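Local coordinates for protein (polyandrocarpa lectin) (PDB 1BYF) that binds galactose with the help of calcium as a homodimeric C-type lectin that takes part in the animal's defence against microorganisms, at residues G50-V55 with I99-N104; G56-Q61 with L68-V73; T19-R24 with R115-E120. One frame throughout, in Å; residues are numbered along the deposited sequence.

Interaction 1 (G50-V55 with I99-N104); sequences GHDYWV and IWSKYN. With ZN (zinc ion), chain E.
Asp-52 reaches across to Ser-101 with one oxygen and holds a zinc ion with the other. OD1 of Asp-52 accepts the backbone N-H of Ser-101 at 2.7 Å, met nearly along the C-O axis, and the bond is close to straight (168°). Ser-101 OG, set between its backbone N and carbonyl carbon (chi1 65°), stands 3.1 Å from the same Asp-52 OD1. Asp-52 OD2 binds the zinc ion at 1.9 Å, and two atoms from outside the two segments also bind the metal. The carboxylate is therefore fixed at both oxygens. OD1 also lies at the edge of the Trp-100 ring, near its plane, 3.7 Å from Trp-100 CD1. Past this polar end the chain enters the main sheet of the C-type lectin fold, where strand 53-55 runs antiparallel to strand 96-100. Tyr-53 and Ile-99 form a hydrogen-bonded pair there, with Tyr-53 O accepting from Ile-99 N at 2.7 Å. Ile-99 also meets Val-55, and the two side chains cross at about a right angle. CG1 of Val-55 touches CG1 of Ile-99 at 3.6 Å, and Leu-106 packs on both residues. Trp-100 also touches Glu-86 and Asp-107, two ligands of the carbohydrate-binding calcium.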
loop_
_atom_site.group_PDB
_atom_site.type_symbol
_atom_site.label_atom_id
_atom_site.label_comp_id
_atom_site.label_asym_id
_atom_site.label_seq_id
_atom_site.Cartn_x
_atom_site.Cartn_y
_atom_site.Cartn_z
ATOM N N GLY A 50 -5.184 -7.243 9.289
ATOM C CA GLY A 50 -5.278 -8.473 10.050
ATOM C C GLY A 50 -5.569 -9.690 9.192
ATOM O O GLY A 50 -6.214 -10.625 9.674
ATOM N N HIS A 51 -5.110 -9.705 7.947
ATOM C CA HIS A 51 -5.345 -10.839 7.063
ATOM C C HIS A 51 -4.029 -11.410 6.533
ATOM O O HIS A 51 -2.987 -10.776 6.674
ATOM C CB HIS A 51 -6.231 -10.471 5.877
ATOM C CG HIS A 51 -7.697 -10.528 6.165
ATOM N ND1 HIS A 51 -8.338 -11.724 6.419
ATOM C CD2 HIS A 51 -8.641 -9.554 6.243
ATOM C CE1 HIS A 51 -9.622 -11.482 6.647
ATOM N NE2 HIS A 51 -9.823 -10.181 6.541
ATOM N N ASP A 52 -4.112 -12.582 5.920
ATOM C CA ASP A 52 -2.952 -13.234 5.333
ATOM C C ASP A 52 -2.653 -12.643 3.955
ATOM O O ASP A 52 -3.581 -12.396 3.173
ATOM C CB ASP A 52 -3.205 -14.730 5.136
ATOM C CG ASP A 52 -3.453 -15.503 6.409
ATOM O OD1 ASP A 52 -3.007 -15.066 7.487
ATOM O OD2 ASP A 52 -4.108 -16.567 6.329
ATOM N N TYR A 53 -1.375 -12.492 3.643
ATOM C CA TYR A 53 -0.934 -11.985 2.362
ATOM C C TYR A 53 0.217 -12.815 1.789
ATOM O O TYR A 53 1.118 -13.172 2.546
ATOM C CB TYR A 53 -0.339 -10.570 2.507
ATOM C CG TYR A 53 -1.395 -9.516 2.734
ATOM C CD1 TYR A 53 -1.962 -9.329 3.982
ATOM C CD2 TYR A 53 -1.814 -8.716 1.682
ATOM C CE1 TYR A 53 -2.932 -8.363 4.184
ATOM C CE2 TYR A 53 -2.782 -7.742 1.872
ATOM C CZ TYR A 53 -3.334 -7.580 3.124
ATOM O OH TYR A 53 -4.298 -6.614 3.318
ATOM N N TRP A 54 0.217 -13.025 0.481
ATOM C CA TRP A 54 1.345 -13.727 -0.122
ATOM C C TRP A 54 2.524 -12.755 -0.214
ATOM O O TRP A 54 2.318 -11.546 -0.347
ATOM C CB TRP A 54 1.035 -14.189 -1.536
ATOM C CG TRP A 54 0.152 -15.389 -1.650
ATOM C CD1 TRP A 54 -1.061 -15.474 -2.264
ATOM C CD2 TRP A 54 0.445 -16.698 -1.130
ATOM N NE1 TRP A 54 -1.544 -16.758 -2.150
ATOM C CE2 TRP A 54 -0.643 -17.524 -1.463
ATOM C CE3 TRP A 54 1.514 -17.238 -0.413
ATOM C CZ2 TRP A 54 -0.690 -18.874 -1.105
ATOM C CZ3 TRP A 54 1.466 -18.580 -0.056
ATOM C CH2 TRP A 54 0.371 -19.383 -0.405
ATOM N N VAL A 55 3.732 -13.280 -0.143
ATOM C CA VAL A 55 4.954 -12.517 -0.361
ATOM C C VAL A 55 5.759 -13.340 -1.384
ATOM O O VAL A 55 5.450 -14.518 -1.609
ATOM C CB VAL A 55 5.812 -12.163 0.850
ATOM C CG1 VAL A 55 5.025 -11.319 1.853
ATOM C CG2 VAL A 55 6.400 -13.388 1.544
ATOM N N ILE A 99 2.533 -13.618 4.756
ATOM C CA ILE A 99 2.507 -12.796 5.958
ATOM C C ILE A 99 1.280 -13.387 6.680
ATOM O O ILE A 99 0.176 -13.231 6.181
ATOM C CB ILE A 99 2.323 -11.297 5.711
ATOM C CG1 ILE A 99 3.591 -10.672 5.137
ATOM C CG2 ILE A 99 1.946 -10.612 7.023
ATOM C CD1 ILE A 99 3.408 -9.296 4.539
ATOM N N TRP A 100 1.538 -14.121 7.743
ATOM C CA TRP A 100 0.494 -14.808 8.499
ATOM C C TRP A 100 -0.203 -13.895 9.496
ATOM O O TRP A 100 0.461 -13.307 10.355
ATOM C CB TRP A 100 1.165 -15.982 9.212
ATOM C CG TRP A 100 0.276 -16.909 9.973
ATOM C CD1 TRP A 100 -1.074 -17.072 9.862
ATOM C CD2 TRP A 100 0.714 -17.866 10.954
ATOM N NE1 TRP A 100 -1.509 -18.049 10.725
ATOM C CE2 TRP A 100 -0.429 -18.550 11.406
ATOM C CE3 TRP A 100 1.958 -18.193 11.501
ATOM C CZ2 TRP A 100 -0.370 -19.547 12.378
ATOM C CZ3 TRP A 100 2.010 -19.184 12.467
ATOM C CH2 TRP A 100 0.857 -19.856 12.897
ATOM N N SER A 101 -1.527 -13.812 9.418
ATOM C CA SER A 101 -2.287 -12.914 10.274
ATOM C C SER A 101 -2.117 -13.172 11.760
ATOM O O SER A 101 -2.276 -12.242 12.562
ATOM C CB SER A 101 -3.780 -12.924 9.912
ATOM O OG SER A 101 -4.347 -14.196 10.169
ATOM N N LYS A 102 -1.779 -14.396 12.161
ATOM C CA LYS A 102 -1.600 -14.686 13.579
ATOM C C LYS A 102 -0.554 -13.796 14.235
ATOM O O LYS A 102 -0.749 -13.311 15.353
ATOM C CB LYS A 102 -1.224 -16.159 13.803
ATOM C CG LYS A 102 -1.069 -16.505 15.284
ATOM C CD LYS A 102 -1.011 -18.016 15.483
ATOM C CE LYS A 102 -0.724 -18.372 16.933
ATOM N NZ LYS A 102 -0.829 -19.839 17.161
ATOM N N TYR A 103 0.574 -13.587 13.564
ATOM C CA TYR A 103 1.652 -12.788 14.124
ATOM C C TYR A 103 1.988 -11.553 13.291
ATOM O O TYR A 103 2.740 -10.694 13.755
ATOM C CB TYR A 103 2.924 -13.642 14.217
ATOM C CG TYR A 103 2.831 -14.846 15.125
ATOM C CD1 TYR A 103 2.990 -14.705 16.500
ATOM C CD2 TYR A 103 2.601 -16.116 14.619
ATOM C CE1 TYR A 103 2.917 -15.799 17.342
ATOM C CE2 TYR A 103 2.528 -17.220 15.450
ATOM C CZ TYR A 103 2.686 -17.049 16.814
ATOM O OH TYR A 103 2.612 -18.142 17.649
ATOM N N ASN A 104 1.471 -11.502 12.076
ATOM C CA ASN A 104 1.770 -10.429 11.132
ATOM C C ASN A 104 3.266 -10.514 10.821
ATOM O O ASN A 104 3.996 -9.536 10.726
ATOM C CB ASN A 104 1.352 -9.041 11.581
ATOM C CG ASN A 104 1.340 -8.007 10.471
ATOM O OD1 ASN A 104 1.744 -6.843 10.639
ATOM N ND2 ASN A 104 0.892 -8.407 9.292
HETATM ZN ZN ZN E . -4.255 -17.827 7.745
HETATM O O HOH W 1 -7.070 -13.955 9.399
#

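Interaction 2 (G56-Q61 with L68-V73); sequences GADNLQ and LWNDGV
Gly-56 to Asp-58 runs antiparallel to Leu-68 to Asn-70, with Ala-57 and Trp-69 as a non-hydrogen-bonded pair and Asp-58 and Leu-68 as a hydrogen-bonded one. Leu-68 N gives Asp-58 O a nearly straight bond of 2.8 Å, and Asp-58 N bonds back to Leu-68 O. Asn-70 N adds a bent bond to Gly-56 O at 2.7 Å (141°). The methyl of Ala-57 comes obliquely onto the six-membered ring of Trp-69, off its centre. Its CB is 3.6 Å from Trp-69 CE3 and 4.1 Å from the centroid of the six-membered ring, an off-centre CH-pi contact. Arg-34 makes a cation-pi contact with the same indole. Gly-56 O sits at the edge of the ring, near its plane, 3.4 Å from Trp-69 CE3. The Asn-70 amide lies close against Gly-56, with Asn-70 ND2 3.2 Å from Gly-56 CA. The chain turns a corner at this glycine, from the main sheet into the hairpin. Further along, the amide end of Gln-61 meets Leu-68 CD1, with NE2 of Gln-61 at 3.8 Å. Asp-58 OD1 accepts Leu-60 N in an Asx turn. Asp-58 OD2 bonds to the hydroxyl of Tyr-14, and a water lies within hydrogen-bonding distance of both Asp-58 OD2 and Leu-68 O. A type I turn from Trp-69 to Gly-72 begins at the last residue of the second strand. The whole is a short two-stranded beta hairpin at the start of the long loop region of the C-type lectin fold; later in that region come the calcium ligands Glu-86 and Asn-89.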
loop_
_atom_site.group_PDB
_atom_site.type_symbol
_atom_site.label_atom_id
_atom_site.label_comp_id
_atom_site.label_asym_id
_atom_site.label_seq_id
_atom_site.Cartn_x
_atom_site.Cartn_y
_atom_site.Cartn_z
ATOM N N GLY A 56 6.739 -12.725 -2.026
ATOM C CA GLY A 56 7.501 -13.378 -3.064
ATOM C C GLY A 56 8.644 -14.259 -2.611
ATOM O O GLY A 56 9.790 -13.983 -2.984
ATOM N N ALA A 57 8.363 -15.308 -1.846
ATOM C CA ALA A 57 9.419 -16.224 -1.413
ATOM C C ALA A 57 8.869 -17.644 -1.402
ATOM O O ALA A 57 7.679 -17.857 -1.151
ATOM C CB ALA A 57 9.995 -15.817 -0.073
ATOM N N ASP A 58 9.739 -18.607 -1.714
ATOM C CA ASP A 58 9.323 -20.011 -1.747
ATOM C C ASP A 58 10.538 -20.932 -1.760
ATOM O O ASP A 58 11.670 -20.444 -1.842
ATOM C CB ASP A 58 8.443 -20.238 -2.976
ATOM C CG ASP A 58 9.177 -19.981 -4.279
ATOM O OD1 ASP A 58 10.099 -20.763 -4.606
ATOM O OD2 ASP A 58 8.861 -19.008 -4.993
ATOM N N ASN A 59 10.318 -22.241 -1.651
ATOM C CA ASN A 59 11.424 -23.199 -1.655
ATOM C C ASN A 59 11.461 -24.015 -2.944
ATOM O O ASN A 59 12.076 -25.090 -2.977
ATOM C CB ASN A 59 11.260 -24.150 -0.460
ATOM C CG ASN A 59 10.194 -25.208 -0.653
ATOM O OD1 ASN A 59 9.375 -25.176 -1.575
ATOM N ND2 ASN A 59 10.194 -26.205 0.236
ATOM N N LEU A 60 10.773 -23.569 -3.982
ATOM C CA LEU A 60 10.632 -24.320 -5.217
ATOM C C LEU A 60 11.893 -24.619 -6.002
ATOM O O LEU A 60 11.918 -25.641 -6.713
ATOM C CB LEU A 60 9.588 -23.635 -6.124
ATOM C CG LEU A 60 8.232 -23.380 -5.440
ATOM C CD1 LEU A 60 7.291 -22.608 -6.359
ATOM C CD2 LEU A 60 7.581 -24.698 -5.025
ATOM N N GLN A 61 12.914 -23.775 -5.934
ATOM C CA GLN A 61 14.134 -24.050 -6.686
ATOM C C GLN A 61 15.032 -25.039 -5.949
ATOM O O GLN A 61 15.409 -26.076 -6.498
ATOM C CB GLN A 61 14.931 -22.774 -6.966
ATOM C CG GLN A 61 16.148 -23.036 -7.847
ATOM C CD GLN A 61 16.964 -21.782 -8.087
ATOM O OE1 GLN A 61 16.550 -20.906 -8.847
ATOM N NE2 GLN A 61 18.117 -21.704 -7.432
ATOM N N LEU A 68 13.904 -18.887 -1.063
ATOM C CA LEU A 68 14.439 -17.834 -1.906
ATOM C C LEU A 68 13.374 -16.793 -2.269
ATOM O O LEU A 68 12.260 -17.128 -2.657
ATOM C CB LEU A 68 15.011 -18.371 -3.210
ATOM C CG LEU A 68 16.198 -19.332 -3.181
ATOM C CD1 LEU A 68 16.507 -19.768 -4.609
ATOM C CD2 LEU A 68 17.426 -18.712 -2.531
ATOM N N TRP A 69 13.762 -15.532 -2.178
ATOM C CA TRP A 69 12.913 -14.421 -2.615
ATOM C C TRP A 69 12.869 -14.538 -4.137
ATOM O O TRP A 69 13.822 -15.123 -4.685
ATOM C CB TRP A 69 13.514 -13.103 -2.153
ATOM C CG TRP A 69 13.455 -12.804 -0.689
ATOM C CD1 TRP A 69 14.488 -12.791 0.206
ATOM C CD2 TRP A 69 12.281 -12.467 0.065
ATOM N NE1 TRP A 69 14.032 -12.471 1.463
ATOM C CE2 TRP A 69 12.673 -12.266 1.399
ATOM C CE3 TRP A 69 10.932 -12.313 -0.272
ATOM C CZ2 TRP A 69 11.768 -11.920 2.405
ATOM C CZ3 TRP A 69 10.033 -11.973 0.722
ATOM C CH2 TRP A 69 10.457 -11.776 2.041
ATOM N N ASN A 70 11.828 -14.097 -4.824
ATOM C CA ASN A 70 11.734 -14.246 -6.263
ATOM C C ASN A 70 12.881 -13.587 -7.035
ATOM O O ASN A 70 12.989 -13.858 -8.230
ATOM C CB ASN A 70 10.488 -13.611 -6.883
ATOM C CG ASN A 70 9.206 -13.769 -6.115
ATOM O OD1 ASN A 70 8.910 -14.870 -5.642
ATOM N ND2 ASN A 70 8.473 -12.664 -6.013
ATOM N N ASP A 71 13.619 -12.677 -6.418
ATOM C CA ASP A 71 14.715 -12.020 -7.129
ATOM C C ASP A 71 16.029 -12.763 -6.896
ATOM O O ASP A 71 17.125 -12.242 -7.119
ATOM C CB ASP A 71 14.836 -10.549 -6.745
ATOM C CG ASP A 71 15.029 -10.305 -5.267
ATOM O OD1 ASP A 71 14.853 -11.240 -4.455
ATOM O OD2 ASP A 71 15.359 -9.150 -4.909
ATOM N N GLY A 72 15.929 -13.997 -6.421
ATOM C CA GLY A 72 17.068 -14.861 -6.201
ATOM C C GLY A 72 17.810 -14.707 -4.895
ATOM O O GLY A 72 18.729 -15.486 -4.625
ATOM N N VAL A 73 17.460 -13.717 -4.085
ATOM C CA VAL A 73 18.134 -13.505 -2.806
ATOM C C VAL A 73 17.557 -14.457 -1.764
ATOM O O VAL A 73 16.351 -14.714 -1.724
ATOM C CB VAL A 73 18.018 -12.042 -2.350
ATOM C CG1 VAL A 73 18.644 -11.800 -0.989
ATOM C CG2 VAL A 73 18.671 -11.126 -3.388
HETATM O O HOH W 2 11.243 -17.421 -5.109
#

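Interaction 3 (T19-R24 with R115-E120)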
loop_
_atom_site.group_PDB
_atom_site.type_symbol
_atom_site.label_atom_id
_atom_site.label_comp_id
_atom_site.label_asym_id
_atom_site.label_seq_id
_atom_site.Cartn_x
_atom_site.Cartn_y
_atom_site.Cartn_z
ATOM N N THR A 19 1.512 -14.129 -11.144
ATOM C CA THR A 19 0.979 -13.707 -12.432
ATOM C C THR A 19 0.210 -12.395 -12.313
ATOM O O THR A 19 0.264 -11.531 -13.189
ATOM C CB THR A 19 0.004 -14.794 -12.948
ATOM O OG1 THR A 19 0.729 -16.024 -13.084
ATOM C CG2 THR A 19 -0.596 -14.407 -14.286
ATOM N N TYR A 20 -0.539 -12.265 -11.226
ATOM C CA TYR A 20 -1.320 -11.063 -10.948
ATOM C C TYR A 20 -0.402 -9.844 -10.941
ATOM O O TYR A 20 -0.685 -8.828 -11.575
ATOM C CB TYR A 20 -2.023 -11.227 -9.596
ATOM C CG TYR A 20 -2.796 -10.020 -9.115
ATOM C CD1 TYR A 20 -2.145 -8.975 -8.473
ATOM C CD2 TYR A 20 -4.169 -9.921 -9.298
ATOM C CE1 TYR A 20 -2.834 -7.865 -8.031
ATOM C CE2 TYR A 20 -4.875 -8.819 -8.849
ATOM C CZ TYR A 20 -4.198 -7.797 -8.221
ATOM O OH TYR A 20 -4.851 -6.668 -7.780
ATOM N N CYS A 21 0.702 -9.947 -10.203
ATOM C CA CYS A 21 1.650 -8.842 -10.109
ATOM C C CYS A 21 2.352 -8.606 -11.446
ATOM O O CYS A 21 2.512 -7.476 -11.905
ATOM C CB CYS A 21 2.678 -9.064 -9.003
ATOM S SG CYS A 21 2.032 -9.130 -7.314
ATOM N N GLN A 22 2.779 -9.695 -12.079
ATOM C CA GLN A 22 3.486 -9.622 -13.352
ATOM C C GLN A 22 2.670 -8.925 -14.432
ATOM O O GLN A 22 3.217 -8.141 -15.210
ATOM C CB GLN A 22 3.885 -11.022 -13.831
ATOM C CG GLN A 22 4.988 -11.677 -13.021
ATOM C CD GLN A 22 6.332 -10.992 -13.158
ATOM O OE1 GLN A 22 7.063 -11.197 -14.131
ATOM N NE2 GLN A 22 6.673 -10.175 -12.167
ATOM N N SER A 23 1.376 -9.214 -14.489
ATOM C CA SER A 23 0.498 -8.621 -15.486
ATOM C C SER A 23 0.382 -7.110 -15.298
ATOM O O SER A 23 -0.062 -6.395 -16.192
ATOM C CB SER A 23 -0.898 -9.242 -15.389
ATOM O OG SER A 23 -1.478 -8.914 -14.132
ATOM N N ARG A 24 0.761 -6.634 -14.118
ATOM C CA ARG A 24 0.702 -5.218 -13.797
ATOM C C ARG A 24 2.061 -4.539 -13.922
ATOM O O ARG A 24 2.188 -3.377 -13.533
ATOM C CB ARG A 24 0.200 -5.045 -12.365
ATOM C CG ARG A 24 -1.202 -4.501 -12.208
ATOM C CD ARG A 24 -1.768 -4.966 -10.860
ATOM N NE ARG A 24 -2.476 -6.211 -11.101
ATOM C CZ ARG A 24 -3.787 -6.347 -11.215
ATOM N NH1 ARG A 24 -4.616 -5.328 -11.058
ATOM N NH2 ARG A 24 -4.276 -7.554 -11.477
ATOM N N ARG A 115 -4.984 -16.228 -0.656
ATOM C CA ARG A 115 -4.526 -15.172 0.241
ATOM C C ARG A 115 -4.447 -13.862 -0.554
ATOM O O ARG A 115 -4.446 -13.892 -1.776
ATOM C CB ARG A 115 -3.168 -15.439 0.876
ATOM C CG ARG A 115 -2.901 -16.911 1.145
ATOM C CD ARG A 115 -1.555 -17.094 1.845
ATOM N NE ARG A 115 -1.826 -17.604 3.185
ATOM C CZ ARG A 115 -2.058 -18.874 3.487
ATOM N NH1 ARG A 115 -2.027 -19.834 2.581
ATOM N NH2 ARG A 115 -2.315 -19.164 4.753
ATOM N N ARG A 116 -4.378 -12.773 0.199
ATOM C CA ARG A 116 -4.289 -11.453 -0.430
ATOM C C ARG A 116 -2.926 -11.303 -1.091
ATOM O O ARG A 116 -2.031 -12.127 -0.905
ATOM C CB ARG A 116 -4.592 -10.361 0.591
ATOM C CG ARG A 116 -6.076 -10.228 0.917
ATOM C CD ARG A 116 -6.306 -9.288 2.089
ATOM N NE ARG A 116 -7.697 -8.878 2.217
ATOM C CZ ARG A 116 -8.714 -9.646 2.586
ATOM N NH1 ARG A 116 -8.543 -10.929 2.901
ATOM N NH2 ARG A 116 -9.938 -9.128 2.645
ATOM N N VAL A 117 -2.778 -10.255 -1.886
ATOM C CA VAL A 117 -1.567 -10.048 -2.663
ATOM C C VAL A 117 -0.924 -8.684 -2.451
ATOM O O VAL A 117 -1.591 -7.661 -2.324
ATOM C CB VAL A 117 -1.909 -10.211 -4.163
ATOM C CG1 VAL A 117 -0.654 -10.110 -5.029
ATOM C CG2 VAL A 117 -2.607 -11.551 -4.414
ATOM N N ILE A 118 0.400 -8.698 -2.449
ATOM C CA ILE A 118 1.227 -7.516 -2.324
ATOM C C ILE A 118 2.257 -7.537 -3.457
ATOM O O ILE A 118 3.026 -8.494 -3.559
ATOM C CB ILE A 118 1.996 -7.431 -0.995
ATOM C CG1 ILE A 118 1.018 -7.584 0.172
ATOM C CG2 ILE A 118 2.754 -6.111 -0.899
ATOM C CD1 ILE A 118 1.702 -7.673 1.522
ATOM N N CYS A 119 2.229 -6.499 -4.284
ATOM C CA CYS A 119 3.174 -6.390 -5.379
ATOM C C CYS A 119 4.096 -5.187 -5.160
ATOM O O CYS A 119 3.730 -4.234 -4.467
ATOM C CB CYS A 119 2.487 -6.195 -6.727
ATOM S SG CYS A 119 1.126 -7.320 -7.060
ATOM N N GLU A 120 5.272 -5.271 -5.779
ATOM C CA GLU A 120 6.258 -4.211 -5.705
ATOM C C GLU A 120 6.829 -3.887 -7.090
ATOM O O GLU A 120 6.783 -4.677 -8.031
ATOM C CB GLU A 120 7.430 -4.571 -4.786
ATOM C CG GLU A 120 8.397 -5.615 -5.327
ATOM C CD GLU A 120 9.665 -5.788 -4.525
ATOM O OE1 GLU A 120 9.615 -5.961 -3.287
ATOM O OE2 GLU A 120 10.772 -5.771 -5.129
#
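Val-117 is the first residue of segment 115-120 to meet helix 14-22, and it touches two side chains there. CG1, anti to the backbone N (chi1 -176°), is the branch that meets the helix, 3.7 Å from Cys-21 SG and 3.9 Å from Tyr-20 CD1. Ile-118 points away from the helix, but its backbone O is 3.9 Å from Cys-21 SG. Cys-119 turns back toward the helix and closes the disulfide, SG to Cys-21 SG at 2.0 Å, with a left-handed torsion of -79° about the bond. The SG of Cys-119 also lies at the edge of the Tyr-20 ring, in its plane, 3.9 Å from Tyr-20 CD1. The guanidinium of Arg-24 lies over a face of that ring, NH2 toward the rim, and Arg-24 NE bonds to Tyr-20 O in a nearly straight line (175°). Beyond the contact, the hydroxyl of Tyr-20 and NH1 of Arg-24 both reach Glu-4 of the second subunit. No hydrogen bond joins the two segments. They are held by one covalent link and apolar contact, so the disulfide ties the first helix firmly to a late strand of the C-type lectin domain.

In the fold
From the N terminus, the chain first reaches 19-24, at the end of the first helix. Interaction 3 joins it to strand 115-122 and closes the longest loop, nearly the whole domain. Within that loop, 50-55 follows helix 36-49, and interaction 1 closes a second loop by pairing it with 99-104. Interaction 2 closes the smallest, a hairpin between 56-61 and 68-73 that lies within the second. The three are thus nested and none cross. Strand 53-55 is the hub. It lies beside strand 115-122 of interaction 3 and leads round a corner at Gly-56 into the hairpin, where Val-55 packs against Trp-69. Interactions 2 and 3 do not touch.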